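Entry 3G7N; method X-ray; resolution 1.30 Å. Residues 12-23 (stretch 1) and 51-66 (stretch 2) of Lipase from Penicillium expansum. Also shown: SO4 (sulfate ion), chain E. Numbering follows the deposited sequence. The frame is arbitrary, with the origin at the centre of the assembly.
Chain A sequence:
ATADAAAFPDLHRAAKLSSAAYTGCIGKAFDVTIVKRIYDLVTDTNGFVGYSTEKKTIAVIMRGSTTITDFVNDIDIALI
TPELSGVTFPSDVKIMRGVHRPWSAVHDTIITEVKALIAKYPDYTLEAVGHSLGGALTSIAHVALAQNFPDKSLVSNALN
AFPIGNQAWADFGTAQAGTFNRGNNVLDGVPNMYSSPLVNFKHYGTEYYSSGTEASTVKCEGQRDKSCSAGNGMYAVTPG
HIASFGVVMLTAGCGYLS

Stretch 1 12-23: HRAAKLSSAAYT
Stretch 2 (51-66) YSTEKKTIAVIMRGST

Residues 12-23 of the lipase form a regular α-helix (phi near -60°, psi near -40°) that continues from earlier residues. It packs on strand 57-62 with the axes 7.8 Å apart at closest approach and N-to-C directions 59° apart (signed crossing -59°). Arg 13 CA lies 11.3 Å from Lys 55 CA, in the turn before the strand, whereas Ala 21 CA lies 5.1 Å from Arg 63 CA. Ahead of the strand, Ser 52 N bonds Thr 57 O (2.8 Å) and Thr 57 N bonds Ser 52 O (3.2 Å), closing a turn in which Lys 56 has positive phi (54/52).

No direct hydrogen bond joins the stretches. Arg 13, extended (ttt, chi4 -88°), spans the wide end: its CD lies 3.8 Å from Lys 55 CE (Lys 55 mmtt), and Lys 55 CG covers one guanidinium face, so aliphatic carbon, not charge pairing, makes this contact. Lys 16 (mtpt) instead bonds a sulfate, NZ to O2 2.6 Å. One turn on from Arg 13, Leu 17 (mt) meets Ile 61 (mt), CD2 to CD1 4.2 Å, while Leu 17 O approaches Ile 61 CG2 at 3.5 Å. Ser 18 (m) turns its OG back to Ala 14 O (2.9 Å); its own carbonyl is linked to the strand by water 1, which donates to Ser 18 O (3.2 Å) and Met 62 O (2.8 Å). The small Ala 21 permits close approach, its CB 3.9 Å from Ile 61 CG2 and 4.1 Å from Arg 63 CB.

Tyr 22 (chi1 m, chi2 -74°) reaches across Arg 63 (ttp, chi4 -164°), CD1 to CG 3.6 Å. Its OH sits 3.4 Å from Gly 64 CA, where a CB would clash, and water 2 connects Tyr 22 OH (2.8 Å) to Ser 65 O (2.9 Å).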

ATOM      1  N   HIS A  12      -2.238   8.955   8.867  1.00 10.58           N
ATOM      2  CA  HIS A  12      -1.620   8.655  10.141  1.00  9.64           C
ATOM      3  C   HIS A  12      -2.075   7.283  10.664  1.00  8.83           C
ATOM      4  O   HIS A  12      -1.270   6.474  11.092  1.00  8.84           O
ATOM      5  CB  HIS A  12      -1.928   9.782  11.158  1.00 10.74           C
ATOM      6  CG  HIS A  12      -1.312   9.579  12.501  1.00 12.20           C
ATOM      7  ND1 HIS A  12       0.039   9.727  12.737  1.00 15.01           N
ATOM      8  CD2 HIS A  12      -1.878   9.358  13.714  1.00 16.33           C
ATOM      9  CE1 HIS A  12       0.282   9.582  14.026  1.00 18.36           C
ATOM     10  NE2 HIS A  12      -0.856   9.296  14.633  1.00 18.41           N
ATOM     11  N   ARG A  13      -3.378   7.012  10.564  1.00 10.02           N
ATOM     12  CA  ARG A  13      -3.900   5.688  10.893  1.00  9.56           C
ATOM     13  C   ARG A  13      -3.274   4.606  10.007  1.00  7.04           C
ATOM     14  O   ARG A  13      -2.889   3.563  10.497  1.00  7.79           O
ATOM     15  CB  ARG A  13      -5.430   5.646  10.811  1.00  9.12           C
ATOM     16  CG  ARG A  13      -5.992   4.239  10.986  1.00  9.36           C
ATOM     17  CD  ARG A  13      -7.526   4.236  10.989  1.00 10.06           C
ATOM     18  NE  ARG A  13      -8.085   2.887  10.970  1.00 10.25           N
ATOM     19  CZ  ARG A  13      -8.341   2.195   9.865  1.00  9.88           C
ATOM     20  NH1 ARG A  13      -8.063   2.689   8.671  1.00 11.47           N
ATOM     21  NH2 ARG A  13      -8.868   0.979   9.975  1.00 10.55           N
ATOM     22  N   ALA A  14      -3.193   4.875   8.714  1.00  8.15           N
ATOM     23  CA  ALA A  14      -2.598   3.922   7.794  1.00  8.76           C
ATOM     24  C   ALA A  14      -1.157   3.603   8.213  1.00  8.32           C
ATOM     25  O   ALA A  14      -0.717   2.463   8.114  1.00  7.79           O
ATOM     26  CB  ALA A  14      -2.636   4.462   6.385  1.00  9.08           C
ATOM     27  N   ALA A  15      -0.424   4.621   8.648  1.00  7.87           N
ATOM     28  CA  ALA A  15       0.957   4.425   9.074  1.00  8.67           C
ATOM     29  C   ALA A  15       1.051   3.625  10.351  1.00  8.43           C
ATOM     30  O   ALA A  15       1.935   2.786  10.493  1.00  8.78           O
ATOM     31  CB  ALA A  15       1.654   5.764   9.210  1.00  9.37           C
ATOM     32  N   LYS A  16       0.103   3.847  11.277  1.00  8.24           N
ATOM     33  CA  LYS A  16       0.044   3.016  12.480  1.00  9.24           C
ATOM     34  C   LYS A  16      -0.228   1.540  12.174  1.00  6.96           C
ATOM     35  O   LYS A  16       0.409   0.660  12.717  1.00  7.99           O
ATOM     36  CB  LYS A  16      -0.972   3.556  13.496  1.00 10.23           C
ATOM     37  CG  LYS A  16      -0.540   4.894  14.106  1.00 12.71           C
ATOM     38  CD  LYS A  16      -1.723   5.653  14.748  1.00 21.02           C
ATOM     39  CE  LYS A  16      -2.257   4.970  15.971  1.00 30.14           C
ATOM     40  NZ  LYS A  16      -3.316   5.830  16.586  1.00 26.05           N
ATOM     41  N   LEU A  17      -1.185   1.280  11.284  1.00  7.41           N
ATOM     42  CA  LEU A  17      -1.480  -0.086  10.875  1.00  7.62           C
ATOM     43  C   LEU A  17      -0.282  -0.726  10.189  1.00  6.57           C
ATOM     44  O   LEU A  17       0.023  -1.900  10.409  1.00  7.74           O
ATOM     45  CB  LEU A  17      -2.685  -0.113   9.935  1.00  7.30           C
ATOM     46  CG  LEU A  17      -4.024   0.308  10.556  1.00  8.01           C
ATOM     47  CD1 LEU A  17      -5.097   0.342   9.498  1.00  9.90           C
ATOM     48  CD2 LEU A  17      -4.437  -0.613  11.694  1.00 11.26           C
ATOM     49  N   SER A  18       0.375   0.049   9.332  1.00  7.86           N
ATOM     50  CA  SER A  18       1.561  -0.457   8.649  1.00  8.12           C
ATOM     51  C   SER A  18       2.674  -0.806   9.643  1.00  8.62           C
ATOM     52  O   SER A  18       3.343  -1.816   9.495  1.00  9.34           O
ATOM     53  CB  SER A  18       2.072   0.574   7.660  1.00  7.53           C
ATOM     54  OG  SER A  18       1.161   0.815   6.598  1.00  8.37           O
ATOM     55  N   SER A  19       2.848   0.037  10.665  1.00  7.82           N
ATOM     56  CA  SER A  19       3.818  -0.239  11.741  1.00  8.48           C
ATOM     57  C   SER A  19       3.466  -1.514  12.516  1.00  9.28           C
ATOM     58  O   SER A  19       4.321  -2.371  12.777  1.00  9.51           O
ATOM     59  CB  SER A  19       3.877   0.968  12.689  1.00 10.04           C
ATOM     60  OG  SER A  19       4.847   0.791  13.727  1.00 10.01           O
ATOM     61  N   ALA A  20       2.166  -1.688  12.779  1.00 10.11           N
ATOM     62  CA  ALA A  20       1.678  -2.898  13.460  1.00  9.03           C
ATOM     63  C   ALA A  20       2.048  -4.159  12.687  1.00  9.51           C
ATOM     64  O   ALA A  20       2.272  -5.215  13.286  1.00 10.22           O
ATOM     65  CB  ALA A  20       0.157  -2.824  13.682  1.00 11.95           C
ATOM     66  N   ALA A  21       2.001  -4.085  11.358  1.00  8.92           N
ATOM     67  CA  ALA A  21       2.357  -5.231  10.549  1.00 10.24           C
ATOM     68  C   ALA A  21       3.830  -5.616  10.748  1.00  9.89           C
ATOM     69  O   ALA A  21       4.165  -6.799  10.786  1.00 11.11           O
ATOM     70  CB  ALA A  21       2.083  -4.960   9.101  1.00 11.55           C
ATOM     71  N   TYR A  22       4.698  -4.615  10.891  1.00  9.50           N
ATOM     72  CA  TYR A  22       6.111  -4.893  11.209  1.00 11.26           C
ATOM     73  C   TYR A  22       6.259  -5.452  12.627  1.00 10.43           C
ATOM     74  O   TYR A  22       7.024  -6.385  12.847  1.00 12.76           O
ATOM     75  CB  TYR A  22       6.953  -3.626  11.084  1.00 11.16           C
ATOM     76  CG  TYR A  22       7.202  -3.157   9.672  1.00  9.26           C
ATOM     77  CD1 TYR A  22       8.104  -3.832   8.846  1.00  9.72           C
ATOM     78  CD2 TYR A  22       6.621  -1.982   9.197  1.00  9.59           C
ATOM     79  CE1 TYR A  22       8.386  -3.361   7.564  1.00  9.81           C
ATOM     80  CE2 TYR A  22       6.928  -1.494   7.941  1.00  9.16           C
ATOM     81  CZ  TYR A  22       7.829  -2.174   7.146  1.00  9.43           C
ATOM     82  OH  TYR A  22       8.132  -1.667   5.915  1.00 10.22           O
ATOM     83  N   THR A  23       5.486  -4.931  13.576  1.00 10.33           N
ATOM     84  CA  THR A  23       5.559  -5.379  14.964  1.00 12.17           C
ATOM     85  C   THR A  23       5.046  -6.806  15.126  1.00 12.77           C
ATOM     86  O   THR A  23       5.586  -7.578  15.917  1.00 15.20           O
ATOM     87  CB  THR A  23       4.733  -4.433  15.844  1.00 11.54           C
ATOM     88  OG1 THR A  23       5.329  -3.141  15.815  1.00 12.86           O
ATOM     89  CG2 THR A  23       4.639  -4.933  17.283  1.00 14.50           C
ATOM     90  N   TYR A  51     -11.012  -7.078  10.309  1.00  8.15           N
ATOM     91  CA  TYR A  51     -12.134  -6.148  10.196  1.00  8.97           C
ATOM     92  C   TYR A  51     -12.057  -5.119  11.311  1.00  8.43           C
ATOM     93  O   TYR A  51     -11.567  -5.388  12.406  1.00  8.91           O
ATOM     94  CB  TYR A  51     -13.485  -6.887  10.239  1.00  9.30           C
ATOM     95  CG  TYR A  51     -13.772  -7.574  11.531  1.00 10.04           C
ATOM     96  CD1 TYR A  51     -14.465  -6.920  12.542  1.00 12.14           C
ATOM     97  CD2 TYR A  51     -13.312  -8.860  11.781  1.00 10.91           C
ATOM     98  CE1 TYR A  51     -14.705  -7.535  13.760  1.00 13.22           C
ATOM     99  CE2 TYR A  51     -13.504  -9.472  13.010  1.00 10.68           C
ATOM    100  CZ  TYR A  51     -14.207  -8.808  13.999  1.00 11.95           C
ATOM    101  OH  TYR A  51     -14.406  -9.413  15.228  1.00 16.14           O
ATOM    102  N   SER A  52     -12.584  -3.936  11.007  1.00  9.11           N
ATOM    103  CA  SER A  52     -12.717  -2.855  11.987  1.00  9.21           C
ATOM    104  C   SER A  52     -14.201  -2.573  12.183  1.00 10.26           C
ATOM    105  O   SER A  52     -14.841  -2.013  11.314  1.00 10.01           O
ATOM    106  CB  SER A  52     -12.053  -1.600  11.451  1.00  9.95           C
ATOM    107  OG  SER A  52     -12.339  -0.511  12.342  1.00 10.39           O
ATOM    108  N   THR A  53     -14.687  -2.859  13.390  1.00 11.02           N
ATOM    109  CA  THR A  53     -16.055  -2.494  13.777  1.00 12.23           C
ATOM    110  C   THR A  53     -16.227  -0.970  13.826  1.00 12.50           C
ATOM    111  O   THR A  53     -17.213  -0.440  13.314  1.00 15.70           O
ATOM    112  CB  THR A  53     -16.410  -3.085  15.150  1.00 14.24           C
ATOM    113  OG1 THR A  53     -16.140  -4.492  15.150  1.00 21.14           O
ATOM    114  CG2 THR A  53     -17.872  -2.845  15.468  1.00 19.46           C
ATOM    115  N   GLU A  54     -15.177  -0.269  14.249  1.00 10.61           N
ATOM    116  CA  GLU A  54     -15.170   1.188  14.329  1.00 12.46           C
ATOM    117  C   GLU A  54     -15.335   1.813  12.956  1.00 13.65           C
ATOM    118  O   GLU A  54     -16.125   2.740  12.777  1.00 16.35           O
ATOM    119  CB  GLU A  54     -13.881   1.677  14.992  1.00 14.45           C
ATOM    120  CG  GLU A  54     -13.809   3.190  15.134  1.00 19.63           C
ATOM    121  CD  GLU A  54     -12.529   3.654  15.797  1.00 24.75           C
ATOM    122  OE1 GLU A  54     -11.990   2.911  16.647  1.00 23.28           O
ATOM    123  OE2 GLU A  54     -11.958   4.660  15.320  1.00 27.08           O
ATOM    124  N   LYS A  55     -14.559   1.352  11.978  1.00 11.68           N
ATOM    125  CA  LYS A  55     -14.567   1.957  10.649  1.00 11.09           C
ATOM    126  C   LYS A  55     -15.549   1.303   9.676  1.00 10.89           C
ATOM    127  O   LYS A  55     -15.743   1.776   8.571  1.00 12.34           O
ATOM    128  CB  LYS A  55     -13.156   1.937  10.051  1.00 10.02           C
ATOM    129  CG  LYS A  55     -12.127   2.732  10.843  1.00 13.55           C
ATOM    130  CD  LYS A  55     -12.433   4.236  10.853  1.00 13.76           C
ATOM    131  CE  LYS A  55     -11.216   5.024  11.299  1.00 17.04           C
ATOM    132  NZ  LYS A  55     -11.547   6.469  11.429  1.00 19.14           N
ATOM    133  N   LYS A  56     -16.087   0.155  10.087  1.00 10.59           N
ATOM    134  CA  LYS A  56     -16.884  -0.693   9.205  1.00 10.38           C
ATOM    135  C   LYS A  56     -16.122  -1.031   7.936  1.00  9.30           C
ATOM    136  O   LYS A  56     -16.595  -0.865   6.813  1.00 10.06           O
ATOM    137  CB  LYS A  56     -18.246  -0.051   8.892  1.00 12.32           C
ATOM    138  CG  LYS A  56     -19.128   0.118  10.134  1.00 15.49           C
ATOM    139  CD  LYS A  56     -20.519   0.634   9.751  1.00 21.79           C
ATOM    140  CE  LYS A  56     -21.520   0.484  10.894  1.00 36.06           C
ATOM    141  NZ  LYS A  56     -21.064   1.172  12.134  1.00 43.05           N
ATOM    142  N   THR A  57     -14.910  -1.538   8.160  1.00  9.37           N
ATOM    143  CA  THR A  57     -14.064  -1.969   7.046  1.00  9.26           C
ATOM    144  C   THR A  57     -13.561  -3.378   7.233  1.00  8.35           C
ATOM    145  O   THR A  57     -13.472  -3.894   8.355  1.00  8.64           O
ATOM    146  CB  THR A  57     -12.837  -1.075   6.842  1.00  9.70           C
ATOM    147  OG1 THR A  57     -12.045  -1.103   8.033  1.00 11.90           O
ATOM    148  CG2 THR A  57     -13.234   0.343   6.449  1.00 10.84           C
ATOM    149  N   ILE A  58     -13.247  -3.988   6.099  1.00  7.68           N
ATOM    150  CA  ILE A  58     -12.470  -5.216   6.031  1.00  7.19           C
ATOM    151  C   ILE A  58     -11.126  -4.839   5.429  1.00  7.61           C
ATOM    152  O   ILE A  58     -11.080  -4.166   4.394  1.00  7.96           O
ATOM    153  CB  ILE A  58     -13.197  -6.239   5.135  1.00  7.19           C
ATOM    154  CG1 ILE A  58     -14.499  -6.659   5.823  1.00  9.31           C
ATOM    155  CG2 ILE A  58     -12.309  -7.441   4.801  1.00  8.08           C
ATOM    156  CD1 ILE A  58     -15.532  -7.258   4.890  1.00 11.57           C
ATOM    157  N   ALA A  59     -10.053  -5.160   6.164  1.00  7.73           N
ATOM    158  CA  ALA A  59      -8.721  -4.587   5.920  1.00  7.52           C
ATOM    159  C   ALA A  59      -7.727  -5.676   5.555  1.00  6.32           C
ATOM    160  O   ALA A  59      -7.692  -6.749   6.162  1.00  7.76           O
ATOM    161  CB  ALA A  59      -8.243  -3.873   7.167  1.00  8.72           C
ATOM    162  N   VAL A  60      -6.891  -5.344   4.581  1.00  6.57           N
ATOM    163  CA  VAL A  60      -5.713  -6.132   4.204  1.00  6.68           C
ATOM    164  C   VAL A  60      -4.466  -5.294   4.465  1.00  6.20           C
ATOM    165  O   VAL A  60      -4.281  -4.235   3.842  1.00  7.77           O
ATOM    166  CB  VAL A  60      -5.762  -6.507   2.709  1.00  6.98           C
ATOM    167  CG1 VAL A  60      -4.522  -7.295   2.317  1.00  9.89           C
ATOM    168  CG2 VAL A  60      -7.054  -7.297   2.370  1.00  9.49           C
ATOM    169  N   ILE A  61      -3.640  -5.735   5.407  1.00  6.94           N
ATOM    170  CA  ILE A  61      -2.500  -4.934   5.863  1.00  7.03           C
ATOM    171  C   ILE A  61      -1.236  -5.724   5.549  1.00  7.35           C
ATOM    172  O   ILE A  61      -1.057  -6.839   6.048  1.00  7.76           O
ATOM    173  CB  ILE A  61      -2.560  -4.676   7.372  1.00  7.48           C
ATOM    174  CG1 ILE A  61      -3.899  -4.057   7.791  1.00  9.93           C
ATOM    175  CG2 ILE A  61      -1.417  -3.755   7.794  1.00  9.73           C
ATOM    176  CD1 ILE A  61      -4.117  -4.034   9.305  1.00 14.31           C
ATOM    177  N   MET A  62      -0.410  -5.190   4.656  1.00  6.64           N
ATOM    178  CA  MET A  62       0.779  -5.902   4.202  1.00  7.78           C
ATOM    179  C   MET A  62       2.030  -5.356   4.861  1.00  7.51           C
ATOM    180  O   MET A  62       2.222  -4.144   4.960  1.00  8.82           O
ATOM    181  CB  MET A  62       0.923  -5.783   2.694  1.00  8.30           C
ATOM    182  CG  MET A  62      -0.265  -6.415   1.919  1.00 11.09           C
ATOM    183  SD  MET A  62      -0.699  -8.113   2.419  1.00 11.61           S
ATOM    184  CE  MET A  62       0.778  -9.000   1.905  1.00 12.98           C
ATOM    185  N   ARG A  63       2.910  -6.263   5.259  1.00  8.85           N
ATOM    186  CA  ARG A  63       4.200  -5.862   5.830  1.00 10.29           C
ATOM    187  C   ARG A  63       5.183  -5.555   4.721  1.00 12.64           C
ATOM    188  O   ARG A  63       5.259  -6.303   3.735  1.00 12.57           O
ATOM    189  CB  ARG A  63       4.742  -6.945   6.756  1.00 10.06           C
ATOM    190  CG  ARG A  63       5.896  -6.454   7.629  1.00 13.34           C
ATOM    191  CD  ARG A  63       6.574  -7.608   8.316  1.00 14.67           C
ATOM    192  NE  ARG A  63       7.374  -8.358   7.362  1.00 15.36           N
ATOM    193  CZ  ARG A  63       7.846  -9.576   7.579  1.00 19.61           C
ATOM    194  NH1 ARG A  63       7.899 -10.053   8.819  1.00 25.75           N
ATOM    195  NH2 ARG A  63       8.458 -10.219   6.602  1.00 25.37           N
ATOM    196  N   GLY A  64       6.083  -4.599   4.974  1.00 13.49           N
ATOM    197  CA  GLY A  64       7.311  -4.460   4.183  1.00 14.75           C
ATOM    198  C   GLY A  64       8.356  -5.540   4.489  1.00 14.32           C
ATOM    199  O   GLY A  64       8.079  -6.544   5.159  1.00 14.64           O
ATOM    200  N   SER A  65       9.531  -5.411   3.868  1.00 15.76           N
ATOM    201  CA  SER A  65      10.630  -6.362   4.095  1.00 17.22           C
ATOM    202  C   SER A  65      11.124  -6.232   5.532  1.00 16.26           C
ATOM    203  O   SER A  65      11.095  -5.154   6.100  1.00 17.68           O
ATOM    204  CB  SER A  65      11.776  -6.101   3.127  1.00 22.14           C
ATOM    205  OG  SER A  65      11.308  -5.691   1.853  1.00 33.29           O
ATOM    206  N   THR A  66      11.688  -7.306   6.076  1.00 20.78           N
ATOM    207  CA  THR A  66      12.255  -7.216   7.423  1.00 23.76           C
ATOM    208  C   THR A  66      13.632  -6.553   7.418  1.00 22.54           C
ATOM    209  O   THR A  66      14.131  -6.150   8.471  1.00 28.51           O
ATOM    210  CB  THR A  66      12.338  -8.576   8.133  1.00 25.49           C
ATOM    211  OG1 THR A  66      13.165  -9.470   7.376  1.00 30.94           O
ATOM    212  CG2 THR A  66      10.951  -9.181   8.312  1.00 32.94           C
TER
HETATM  213  S   SO4 E 261      -2.735   5.349  19.950  1.00 19.16           S
HETATM  214  O1  SO4 E 261      -1.439   4.678  20.031  1.00 26.04           O
HETATM  215  O2  SO4 E 261      -3.644   4.760  18.958  1.00 24.57           O
HETATM  216  O3  SO4 E 261      -3.386   5.356  21.264  1.00 27.07           O
HETATM  217  O4  SO4 E 261      -2.497   6.756  19.607  1.00 27.47           O
HETATM  218  O   HOH W   1       3.717  -2.297   6.370  1.00  9.28           O
HETATM  219  O   HOH W   2      10.622  -2.524   4.930  1.00 22.43           O